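Local coordinates for flagellar basal body protein (Helicobacter pylori, PDB 5NPY), which is a hook protein of the bacterial flagellum and probably helps build the flexible joint between the basal body and the filament, at residues A129-V137 and S175-L183; P475-R483 and L492-E500. All coordinates share one frame; numbering follows the deposited sequence.

Contact 1. Residues A129-V137 and S175-L183; sequences ARDADGYLV and SPLQIPQDL
The backbones meet at a single bridge between Tyr135 and Gln178, where Leu136 N donates to Leu177 O (3.2 Å) and Ile179 N makes a weak, bent bond to Gly134 O. The chain 129-137 arrives there through a type I turn from Asp131 to Gly134, steadied by Asp131 OD1, which accepts from Tyr135 N at 2.8 Å. Gly134, at positive phi, lets the two chains close to 3.8 Å between its CA and Pro180 CA. Gln178 lies flat over one face of the Tyr135 ring, its amide 13° from the ring plane and CG 3.7 Å from the ring centroid, a CH-pi contact. With CG anti to its backbone N (chi1 -175°) and the rest extended, its NE2 comes beside the CE1 rim and donates to Asp133 O (3.3 Å, straight but weak). Pro176 CB meets the ring at its edge. Across the turn, Arg130 NH1 donates to Ile179 O (3.2 Å), while Gln181 CB sits over one guanidinium face. Within this D1 region, shared by FlgE, FlgF and FlgG, Leu136 and Leu177 pack CG to CB: both bond through their backbones to Val144 of strand 143-148, with Phe87 beside Leu136 and strand 499-509 against Leu177.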
loop_
_atom_site.group_PDB
_atom_site.type_symbol
_atom_site.label_atom_id
_atom_site.label_comp_id
_atom_site.label_asym_id
_atom_site.label_seq_id
_atom_site.Cartn_x
_atom_site.Cartn_y
_atom_site.Cartn_z
ATOM N N ALA A 129 -6.832 -27.565 29.828
ATOM C CA ALA A 129 -8.076 -27.616 29.078
ATOM C C ALA A 129 -8.846 -26.335 29.354
ATOM O O ALA A 129 -8.506 -25.569 30.258
ATOM C CB ALA A 129 -8.898 -28.854 29.447
ATOM N N ARG A 130 -9.882 -26.098 28.553
ATOM C CA ARG A 130 -10.735 -24.926 28.707
ATOM C C ARG A 130 -11.969 -25.289 29.521
ATOM O O ARG A 130 -12.610 -26.313 29.260
ATOM C CB ARG A 130 -11.171 -24.359 27.354
ATOM C CG ARG A 130 -10.174 -24.516 26.230
ATOM C CD ARG A 130 -10.620 -23.721 25.020
ATOM N NE ARG A 130 -10.332 -24.436 23.780
ATOM C CZ ARG A 130 -10.440 -23.903 22.568
ATOM N NH1 ARG A 130 -10.810 -22.635 22.440
ATOM N NH2 ARG A 130 -10.163 -24.629 21.490
ATOM N N ASP A 131 -12.308 -24.443 30.492
ATOM C CA ASP A 131 -13.585 -24.577 31.179
ATOM C C ASP A 131 -14.688 -24.021 30.267
ATOM O O ASP A 131 -14.451 -23.683 29.101
ATOM C CB ASP A 131 -13.526 -23.917 32.559
ATOM C CG ASP A 131 -13.415 -22.403 32.498
ATOM O OD1 ASP A 131 -13.216 -21.856 31.400
ATOM O OD2 ASP A 131 -13.507 -21.748 33.560
ATOM N N ALA A 132 -15.911 -23.916 30.796
ATOM C CA ALA A 132 -17.059 -23.551 29.963
ATOM C C ALA A 132 -16.864 -22.216 29.253
ATOM O O ALA A 132 -17.417 -22.004 28.166
ATOM C CB ALA A 132 -18.334 -23.514 30.808
ATOM N N ASP A 133 -16.078 -21.312 29.836
ATOM C CA ASP A 133 -15.922 -19.957 29.323
ATOM C C ASP A 133 -14.600 -19.748 28.602
ATOM O O ASP A 133 -14.208 -18.603 28.372
ATOM C CB ASP A 133 -16.061 -18.954 30.464
ATOM C CG ASP A 133 -17.253 -19.251 31.341
ATOM O OD1 ASP A 133 -17.125 -20.111 32.241
ATOM O OD2 ASP A 133 -18.321 -18.641 31.114
ATOM N N GLY A 134 -13.902 -20.828 28.252
ATOM C CA GLY A 134 -12.662 -20.710 27.514
ATOM C C GLY A 134 -11.453 -20.310 28.326
ATOM O O GLY A 134 -10.488 -19.795 27.754
ATOM N N TYR A 135 -11.469 -20.514 29.643
ATOM C CA TYR A 135 -10.290 -20.286 30.472
ATOM C C TYR A 135 -9.447 -21.552 30.508
ATOM O O TYR A 135 -9.985 -22.656 30.602
ATOM C CB TYR A 135 -10.672 -19.886 31.903
ATOM C CG TYR A 135 -11.017 -18.424 32.095
ATOM C CD1 TYR A 135 -12.330 -17.976 31.998
ATOM C CD2 TYR A 135 -10.031 -17.493 32.376
ATOM C CE1 TYR A 135 -12.645 -16.636 32.172
ATOM C CE2 TYR A 135 -10.334 -16.153 32.549
ATOM C CZ TYR A 135 -11.639 -15.730 32.446
ATOM O OH TYR A 135 -11.927 -14.396 32.617
ATOM N N LEU A 136 -8.127 -21.385 30.426
ATOM C CA LEU A 136 -7.222 -22.521 30.583
ATOM C C LEU A 136 -7.169 -22.928 32.049
ATOM O O LEU A 136 -6.944 -22.091 32.926
ATOM C CB LEU A 136 -5.814 -22.186 30.084
ATOM C CG LEU A 136 -5.629 -21.582 28.691
ATOM C CD1 LEU A 136 -4.195 -21.769 28.234
ATOM C CD2 LEU A 136 -6.604 -22.182 27.686
ATOM N N VAL A 137 -7.387 -24.217 32.314
ATOM C CA VAL A 137 -7.468 -24.737 33.673
ATOM C C VAL A 137 -6.754 -26.076 33.737
ATOM O O VAL A 137 -6.689 -26.813 32.748
ATOM C CB VAL A 137 -8.927 -24.904 34.150
ATOM C CG1 VAL A 137 -9.595 -23.542 34.357
ATOM C CG2 VAL A 137 -9.717 -25.799 33.162
ATOM N N SER A 175 -1.365 -13.274 34.156
ATOM C CA SER A 175 -2.752 -13.386 34.587
ATOM C C SER A 175 -3.352 -14.624 33.935
ATOM O O SER A 175 -2.709 -15.268 33.096
ATOM C CB SER A 175 -3.545 -12.116 34.233
ATOM O OG SER A 175 -3.851 -12.038 32.852
ATOM N N PRO A 176 -4.576 -15.008 34.321
ATOM C CA PRO A 176 -5.213 -16.160 33.676
ATOM C C PRO A 176 -5.466 -15.912 32.200
ATOM O O PRO A 176 -5.908 -14.832 31.801
ATOM C CB PRO A 176 -6.528 -16.308 34.445
ATOM C CG PRO A 176 -6.218 -15.782 35.775
ATOM C CD PRO A 176 -5.333 -14.599 35.517
ATOM N N LEU A 177 -5.179 -16.928 31.388
ATOM C CA LEU A 177 -5.406 -16.864 29.950
ATOM C C LEU A 177 -6.821 -17.315 29.618
ATOM O O LEU A 177 -7.305 -18.321 30.146
ATOM C CB LEU A 177 -4.389 -17.734 29.209
ATOM C CG LEU A 177 -2.949 -17.366 29.558
ATOM C CD1 LEU A 177 -1.967 -18.096 28.643
ATOM C CD2 LEU A 177 -2.738 -15.842 29.508
ATOM N N GLN A 178 -7.483 -16.569 28.737
ATOM C CA GLN A 178 -8.858 -16.865 28.334
ATOM C C GLN A 178 -8.936 -16.866 26.809
ATOM O O GLN A 178 -8.989 -15.808 26.172
ATOM C CB GLN A 178 -9.838 -15.864 28.932
ATOM C CG GLN A 178 -11.289 -16.211 28.642
ATOM C CD GLN A 178 -12.248 -15.072 28.943
ATOM O OE1 GLN A 178 -11.838 -13.920 29.113
ATOM N NE2 GLN A 178 -13.536 -15.392 29.006
ATOM N N ILE A 179 -8.945 -18.057 26.228
ATOM C CA ILE A 179 -9.071 -18.205 24.785
ATOM C C ILE A 179 -10.319 -19.030 24.512
ATOM O O ILE A 179 -10.244 -20.267 24.477
ATOM C CB ILE A 179 -7.820 -18.858 24.183
ATOM C CG1 ILE A 179 -6.570 -18.057 24.556
ATOM C CG2 ILE A 179 -7.951 -18.997 22.674
ATOM C CD1 ILE A 179 -5.283 -18.727 24.162
ATOM N N PRO A 180 -11.479 -18.402 24.330
ATOM C CA PRO A 180 -12.704 -19.165 24.048
ATOM C C PRO A 180 -12.603 -19.926 22.732
ATOM O O PRO A 180 -11.664 -19.763 21.946
ATOM C CB PRO A 180 -13.800 -18.092 23.992
ATOM C CG PRO A 180 -13.203 -16.884 24.684
ATOM C CD PRO A 180 -11.731 -16.954 24.445
ATOM N N GLN A 181 -13.614 -20.766 22.491
ATOM C CA GLN A 181 -13.632 -21.656 21.332
ATOM C C GLN A 181 -14.241 -20.985 20.100
ATOM O O GLN A 181 -13.577 -20.843 19.068
ATOM C CB GLN A 181 -14.388 -22.944 21.674
ATOM C CG GLN A 181 -14.410 -23.974 20.549
ATOM C CD GLN A 181 -14.974 -25.311 20.982
ATOM O OE1 GLN A 181 -15.825 -25.389 21.878
ATOM N NE2 GLN A 181 -14.501 -26.378 20.349
ATOM N N ASP A 182 -15.512 -20.592 20.185
ATOM C CA ASP A 182 -16.128 -19.843 19.097
ATOM C C ASP A 182 -15.548 -18.437 19.055
ATOM O O ASP A 182 -16.044 -17.531 19.733
ATOM C CB ASP A 182 -17.651 -19.795 19.252
ATOM C CG ASP A 182 -18.306 -18.820 18.277
ATOM O OD1 ASP A 182 -18.382 -19.137 17.072
ATOM O OD2 ASP A 182 -18.745 -17.735 18.718
ATOM N N LEU A 183 -14.489 -18.247 18.272
ATOM C CA LEU A 183 -13.837 -16.952 18.137
ATOM C C LEU A 183 -13.968 -16.483 16.695
ATOM O O LEU A 183 -13.469 -17.144 15.777
ATOM C CB LEU A 183 -12.366 -17.031 18.553
ATOM C CG LEU A 183 -11.991 -16.374 19.879
ATOM C CD1 LEU A 183 -11.854 -14.874 19.724
ATOM C CD2 LEU A 183 -13.038 -16.679 20.912
#

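Contact 2. Residues P475-R483 and L492-E500; sequences PRGIFRDMR and LAFSNGVVE
Leu492 CD2 touches both Phe479 CE1 (3.6 Å) and Met482 CB (3.8 Å), the Leu492 and Phe479 side chains crossing at about a right angle. The Phe479 side chain leans along its own strand, with CG anti to the backbone N (chi1 173°), which brings the ring edge to Met482 CB. Phe494 continues the apolar part, its CE1 near Phe479 CB, and its ring packs edge-to-face with Tyr185. The strands are joined by Arg480 N to Ala493 O (2.8 Å) and by a nearly linear bond from Ala493 N to Asp481 O (2.9 Å). Farther out, Arg483 bends at chi2 and lays one guanidinium face over Val499 CG2, while its NE forms a salt bridge with Asp481 OD1 at 3.0 Å; both lie against one side of the Ala493 methyl, Asp481 OD2 at 3.2 Å from Ala493 CB. At the other end Ser495 N donates to Ile478 O in the carbonyl plane. Asn496 ND2 donates to Pro475 O (2.7 Å), which lies in the amide plane although the donor stands above the carbonyl plane. Asn496 OD1 accepts from Val498 N, an Asx turn that holds this amide's rotation. Strands 477-484 and 489-494 form a beta hairpin whose register shifts by one residue between the non-hydrogen-bonded pairs Phe479-Phe494 and Met482-Leu492, a beta bulge; the type I turn from Phe494 to Gly497 leads into antiparallel strand 499-509, a meander.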
loop_
_atom_site.group_PDB
_atom_site.type_symbol
_atom_site.label_atom_id
_atom_site.label_comp_id
_atom_site.label_asym_id
_atom_site.label_seq_id
_atom_site.Cartn_x
_atom_site.Cartn_y
_atom_site.Cartn_z
ATOM N N PRO A 475 -11.044 -7.852 6.781
ATOM C CA PRO A 475 -12.336 -8.511 6.561
ATOM C C PRO A 475 -12.724 -9.461 7.690
ATOM O O PRO A 475 -11.900 -9.898 8.503
ATOM C CB PRO A 475 -12.108 -9.284 5.252
ATOM C CG PRO A 475 -10.638 -9.594 5.264
ATOM C CD PRO A 475 -9.951 -8.473 6.003
ATOM N N ARG A 476 -14.021 -9.763 7.724
ATOM C CA ARG A 476 -14.562 -10.772 8.624
ATOM C C ARG A 476 -13.784 -12.087 8.487
ATOM O O ARG A 476 -13.307 -12.443 7.405
ATOM C CB ARG A 476 -16.050 -10.966 8.298
ATOM C CG ARG A 476 -16.902 -11.567 9.402
ATOM C CD ARG A 476 -17.715 -10.514 10.147
ATOM N NE ARG A 476 -17.927 -10.895 11.546
ATOM C CZ ARG A 476 -18.638 -10.194 12.428
ATOM N NH1 ARG A 476 -19.227 -9.059 12.064
ATOM N NH2 ARG A 476 -18.764 -10.632 13.678
ATOM N N GLY A 477 -13.627 -12.806 9.598
ATOM C CA GLY A 477 -13.006 -14.119 9.552
ATOM C C GLY A 477 -13.556 -15.051 10.613
ATOM O O GLY A 477 -14.074 -14.618 11.650
ATOM N N ILE A 478 -13.441 -16.352 10.337
ATOM C CA ILE A 478 -13.774 -17.394 11.305
ATOM C C ILE A 478 -12.475 -17.985 11.819
ATOM O O ILE A 478 -11.457 -17.979 11.120
ATOM C CB ILE A 478 -14.668 -18.504 10.711
ATOM C CG1 ILE A 478 -13.942 -19.225 9.563
ATOM C CG2 ILE A 478 -15.992 -17.919 10.237
ATOM C CD1 ILE A 478 -13.907 -20.730 9.640
ATOM N N PHE A 479 -12.510 -18.506 13.044
ATOM C CA PHE A 479 -11.329 -19.174 13.577
ATOM C C PHE A 479 -10.980 -20.384 12.720
ATOM O O PHE A 479 -11.862 -21.121 12.271
ATOM C CB PHE A 479 -11.540 -19.615 15.029
ATOM C CG PHE A 479 -10.408 -20.451 15.566
ATOM C CD1 PHE A 479 -9.207 -19.859 15.945
ATOM C CD2 PHE A 479 -10.524 -21.832 15.655
ATOM C CE1 PHE A 479 -8.148 -20.624 16.420
ATOM C CE2 PHE A 479 -9.472 -22.605 16.131
ATOM C CZ PHE A 479 -8.284 -21.998 16.516
ATOM N N ARG A 480 -9.682 -20.585 12.492
ATOM C CA ARG A 480 -9.201 -21.697 11.682
ATOM C C ARG A 480 -8.419 -22.702 12.527
ATOM O O ARG A 480 -8.899 -23.812 12.755
ATOM C CB ARG A 480 -8.358 -21.191 10.510
ATOM C CG ARG A 480 -9.124 -21.210 9.204
ATOM C CD ARG A 480 -8.221 -21.039 8.007
ATOM N NE ARG A 480 -8.659 -21.906 6.921
ATOM C CZ ARG A 480 -8.278 -23.171 6.790
ATOM N NH1 ARG A 480 -7.443 -23.704 7.674
ATOM N NH2 ARG A 480 -8.729 -23.904 5.779
ATOM N N ASP A 481 -7.229 -22.345 12.990
ATOM C CA ASP A 481 -6.417 -23.257 13.781
ATOM C C ASP A 481 -5.612 -22.434 14.774
ATOM O O ASP A 481 -5.565 -21.205 14.697
ATOM C CB ASP A 481 -5.505 -24.115 12.890
ATOM C CG ASP A 481 -4.326 -23.334 12.326
ATOM O OD1 ASP A 481 -3.191 -23.538 12.812
ATOM O OD2 ASP A 481 -4.535 -22.517 11.400
ATOM N N MET A 482 -4.980 -23.123 15.718
ATOM C CA MET A 482 -4.211 -22.458 16.762
ATOM C C MET A 482 -2.798 -23.024 16.816
ATOM O O MET A 482 -2.602 -24.245 16.768
ATOM C CB MET A 482 -4.889 -22.596 18.138
ATOM C CG MET A 482 -3.961 -22.266 19.323
ATOM S SD MET A 482 -4.739 -22.361 20.953
ATOM C CE MET A 482 -4.659 -24.131 21.230
ATOM N N ARG A 483 -1.821 -22.128 16.918
ATOM C CA ARG A 483 -0.419 -22.494 17.044
ATOM C C ARG A 483 0.096 -22.083 18.415
ATOM O O ARG A 483 -0.299 -21.042 18.956
ATOM C CB ARG A 483 0.446 -21.833 15.967
ATOM C CG ARG A 483 -0.044 -22.039 14.558
ATOM C CD ARG A 483 -1.010 -20.946 14.143
ATOM N NE ARG A 483 -1.440 -21.128 12.765
ATOM C CZ ARG A 483 -0.777 -20.661 11.711
ATOM N NH1 ARG A 483 0.351 -19.976 11.888
ATOM N NH2 ARG A 483 -1.243 -20.875 10.483
ATOM N N LEU A 492 -3.570 -17.254 16.924
ATOM C CA LEU A 492 -4.780 -17.784 16.308
ATOM C C LEU A 492 -4.791 -17.436 14.823
ATOM O O LEU A 492 -4.497 -16.298 14.446
ATOM C CB LEU A 492 -6.024 -17.226 17.009
ATOM C CG LEU A 492 -6.080 -17.502 18.519
ATOM C CD1 LEU A 492 -7.326 -16.911 19.160
ATOM C CD2 LEU A 492 -6.006 -19.005 18.793
ATOM N N ALA A 493 -5.103 -18.418 13.985
ATOM C CA ALA A 493 -5.321 -18.193 12.563
ATOM C C ALA A 493 -6.814 -18.131 12.269
ATOM O O ALA A 493 -7.632 -18.753 12.953
ATOM C CB ALA A 493 -4.687 -19.293 11.710
ATOM N N PHE A 494 -7.162 -17.366 11.238
ATOM C CA PHE A 494 -8.551 -17.175 10.861
ATOM C C PHE A 494 -8.716 -17.380 9.361
ATOM O O PHE A 494 -7.741 -17.527 8.618
ATOM C CB PHE A 494 -9.051 -15.790 11.291
ATOM C CG PHE A 494 -9.166 -15.630 12.778
ATOM C CD1 PHE A 494 -10.404 -15.686 13.396
ATOM C CD2 PHE A 494 -8.029 -15.444 13.562
ATOM C CE1 PHE A 494 -10.514 -15.547 14.769
ATOM C CE2 PHE A 494 -8.127 -15.307 14.931
ATOM C CZ PHE A 494 -9.367 -15.353 15.537
ATOM N N SER A 495 -9.977 -17.399 8.921
ATOM C CA SER A 495 -10.269 -17.657 7.512
ATOM C C SER A 495 -9.738 -16.557 6.603
ATOM O O SER A 495 -9.364 -16.829 5.458
ATOM C CB SER A 495 -11.769 -17.805 7.315
ATOM O OG SER A 495 -12.455 -16.903 8.163
ATOM N N ASN A 496 -9.705 -15.321 7.076
ATOM C CA ASN A 496 -9.200 -14.251 6.235
ATOM C C ASN A 496 -7.688 -14.282 6.092
ATOM O O ASN A 496 -7.100 -13.349 5.524
ATOM C CB ASN A 496 -9.655 -12.898 6.782
ATOM C CG ASN A 496 -9.320 -12.721 8.250
ATOM O OD1 ASN A 496 -8.481 -13.440 8.793
ATOM N ND2 ASN A 496 -9.987 -11.762 8.905
ATOM N N GLY A 497 -7.012 -15.315 6.585
ATOM C CA GLY A 497 -5.577 -15.380 6.436
ATOM C C GLY A 497 -4.801 -14.526 7.408
ATOM O O GLY A 497 -3.622 -14.249 7.164
ATOM N N VAL A 498 -5.423 -14.098 8.507
ATOM C CA VAL A 498 -4.749 -13.330 9.546
ATOM C C VAL A 498 -4.327 -14.280 10.654
ATOM O O VAL A 498 -5.119 -15.119 11.105
ATOM C CB VAL A 498 -5.645 -12.212 10.103
ATOM C CG1 VAL A 498 -4.880 -11.425 11.117
ATOM C CG2 VAL A 498 -6.123 -11.311 8.986
ATOM N N VAL A 499 -3.078 -14.142 11.089
ATOM C CA VAL A 499 -2.503 -14.913 12.181
ATOM C C VAL A 499 -1.915 -13.918 13.173
ATOM O O VAL A 499 -0.909 -13.259 12.877
ATOM C CB VAL A 499 -1.433 -15.895 11.690
ATOM C CG1 VAL A 499 -0.705 -16.510 12.865
ATOM C CG2 VAL A 499 -2.070 -16.967 10.817
ATOM N N GLU A 500 -2.541 -13.794 14.337
ATOM C CA GLU A 500 -2.033 -12.874 15.340
ATOM C C GLU A 500 -1.875 -13.617 16.654
ATOM O O GLU A 500 -2.759 -14.385 17.044
ATOM C CB GLU A 500 -2.964 -11.668 15.553
ATOM C CG GLU A 500 -3.326 -10.921 14.282
ATOM C CD GLU A 500 -4.034 -9.608 14.557
ATOM O OE1 GLU A 500 -4.310 -9.304 15.740
ATOM O OE2 GLU A 500 -4.307 -8.879 13.582
#

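How the contacts relate
Both contacts combine buried and exposed residues, and their centres lie about 17 Å apart on the same side of the chain's centre. Contact 1 fastens a turn to an irregular segment through one bridge, its few backbone bonds supplemented by side-chain-to-carbonyl bonds and an amide stacked on a ring; contact 2 is antiparallel strand pairing interrupted by a bulge, with a larger buried area, an apolar cluster and an ion pair at its margin. They meet directly: Ile179 CG2 packs on Leu492 CD1 at 4.1 Å, and Leu183 O lies against Phe479 and Phe494. Strand 499-509 ties them together, since it begins within contact 2 and then runs beneath Leu177 and Ile179 of contact 1.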